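Local coordinates for protein Vng1086c (Halobacterium sp., PDB 2GF4) that is of unknown function but binds calcium and packs as helical chains paired about a two-fold axis, at the interface of chains A and B. Numbering follows the deposited sequence. Chains: chain A/B, Protein Vng1086c.

The interface of chains A and B. Residues chain A 9, 12-13, 55; chain B 16, 20, 23, 62.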
loop_
_atom_site.group_PDB
_atom_site.type_symbol
_atom_site.label_atom_id
_atom_site.label_comp_id
_atom_site.label_asym_id
_atom_site.label_seq_id
_atom_site.Cartn_x
_atom_site.Cartn_y
_atom_site.Cartn_z
ATOM N N LEU A 9 10.158 -15.073 -9.253
ATOM C CA LEU A 9 9.988 -13.748 -8.654
ATOM C C LEU A 9 9.877 -13.937 -7.145
ATOM O O LEU A 9 10.528 -13.208 -6.390
ATOM C CB LEU A 9 8.726 -13.101 -9.217
ATOM C CG LEU A 9 8.423 -11.675 -8.745
ATOM C CD1 LEU A 9 9.524 -10.772 -9.154
ATOM C CD2 LEU A 9 7.152 -11.203 -9.343
ATOM N N GLN A 12 13.336 -14.650 -5.597
ATOM C CA GLN A 12 14.164 -13.464 -5.446
ATOM C C GLN A 12 13.643 -12.510 -4.363
ATOM O O GLN A 12 14.458 -11.923 -3.644
ATOM C CB GLN A 12 14.299 -12.749 -6.792
ATOM C CG GLN A 12 15.186 -13.500 -7.796
ATOM C CD GLN A 12 16.565 -13.845 -7.253
ATOM O OE1 GLN A 12 17.160 -13.098 -6.482
ATOM N NE2 GLN A 12 17.086 -14.969 -7.701
HETATM N N MSE A 13 12.327 -12.346 -4.226
HETATM C CA MSE A 13 11.806 -11.463 -3.184
HETATM C C MSE A 13 12.158 -12.049 -1.831
HETATM O O MSE A 13 12.254 -11.296 -0.853
HETATM C CB MSE A 13 10.301 -11.323 -3.316
HETATM C CG MSE A 13 9.958 -10.327 -4.436
HETATM SE SE MSE A 13 10.711 -8.463 -4.064
HETATM C CE MSE A 13 9.655 -7.845 -2.398
ATOM N N VAL A 55 3.985 -12.729 -3.164
ATOM C CA VAL A 55 4.849 -11.653 -3.636
ATOM C C VAL A 55 4.251 -10.309 -3.221
ATOM O O VAL A 55 4.994 -9.392 -2.870
ATOM C CB VAL A 55 5.041 -11.773 -5.128
ATOM C CG1 VAL A 55 5.677 -10.535 -5.663
ATOM C CG2 VAL A 55 5.960 -12.949 -5.382
ATOM N N ILE B 16 14.971 -6.902 -9.266
ATOM C CA ILE B 16 13.616 -7.479 -9.272
ATOM C C ILE B 16 12.806 -6.818 -10.412
ATOM O O ILE B 16 12.187 -7.520 -11.223
ATOM C CB ILE B 16 12.931 -7.221 -7.907
ATOM C CG1 ILE B 16 13.632 -8.007 -6.794
ATOM C CG2 ILE B 16 11.515 -7.627 -7.976
ATOM C CD1 ILE B 16 13.369 -9.402 -6.817
ATOM N N PHE B 20 10.955 -8.679 -13.452
ATOM C CA PHE B 20 9.518 -8.561 -13.716
ATOM C C PHE B 20 9.228 -8.071 -15.143
ATOM O O PHE B 20 8.393 -8.672 -15.820
ATOM C CB PHE B 20 8.895 -7.589 -12.700
ATOM C CG PHE B 20 7.440 -7.283 -12.935
ATOM C CD1 PHE B 20 6.433 -8.043 -12.353
ATOM C CD2 PHE B 20 7.075 -6.200 -13.719
ATOM C CE1 PHE B 20 5.100 -7.699 -12.546
ATOM C CE2 PHE B 20 5.747 -5.869 -13.903
ATOM C CZ PHE B 20 4.766 -6.616 -13.322
ATOM N N PHE B 23 9.032 -10.543 -17.806
ATOM C CA PHE B 23 8.042 -11.612 -17.891
ATOM C C PHE B 23 7.045 -11.501 -19.032
ATOM O O PHE B 23 6.971 -10.508 -19.757
ATOM C CB PHE B 23 7.281 -11.741 -16.573
ATOM C CG PHE B 23 8.127 -12.194 -15.418
ATOM C CD1 PHE B 23 9.281 -12.941 -15.617
ATOM C CD2 PHE B 23 7.752 -11.903 -14.130
ATOM C CE1 PHE B 23 10.038 -13.351 -14.534
ATOM C CE2 PHE B 23 8.508 -12.313 -13.067
ATOM C CZ PHE B 23 9.641 -13.040 -13.265
ATOM N N LEU B 62 5.624 -3.288 -7.046
ATOM C CA LEU B 62 5.579 -4.708 -7.312
ATOM C C LEU B 62 4.270 -5.228 -6.722
ATOM O O LEU B 62 3.582 -6.007 -7.375
ATOM C CB LEU B 62 6.760 -5.366 -6.638
ATOM C CG LEU B 62 6.981 -6.809 -7.033
ATOM C CD1 LEU B 62 7.407 -6.876 -8.479
ATOM C CD2 LEU B 62 8.042 -7.376 -6.146
#
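The ring of B:Phe23 meets A:Leu9 with its rim, not with a face. Its CE2 lies 3.9 Å from A:Leu9 CB. CZ of the same rim also faces CB, and A:Leu9 CD2 comes up beside CE2, close to the ring plane. B:Phe20 is also turned rim-first to A:Leu9: its CD1 is 4.4 Å from the leucine CD2, a looser approach. The backbone CA of B:Phe20 lies over one face of B:Phe23, 3.8 Å from its CD2; the two rings are inclined by about 60°. One face of B:Phe20 has CD1 of B:Leu62, from its own chain, above its CD1 side. No chain A residue of this patch covers a face of either ring.

The patch is an apolar helix-packing contact. Helices 3-21 and 48-71 of both chains contribute, and B:Phe23 follows the first helix of its chain. The contact recurs with the chains exchanged, as in a two-fold dimer; the structure alone does not settle whether that pair is the working unit.

B:Ile16 crosses A:Leu9 at about a right angle. Its CG2 branch takes A:Leu9 CD1 at 3.9 Å. Its other branch starts beside the backbone N (chi1 -67°) and carries CD1 to the next turn of the chain A helix. There CD1 sits 3.5 Å from A:Gln12 CB, touching the root of the glutamine and not its amide. It also reaches the selenium of A:Met13 at 3.9 Å. With an alanine here both branches go, which would probably open a gap between A:Leu9, A:Gln12 and A:Met13 and leave the selenium less firmly held.

The chain of A:Met13, a selenomethionine, folds at chi2 (-61°) and meets B:Leu62 tip to tip. Its selenium, SE, lies 3.6 Å from B:Leu62 CD2, with the methyl CE farther off. A:Val55 crosses the same leucine at about a right angle, its CG1 4.0 Å from B:Leu62 CD2.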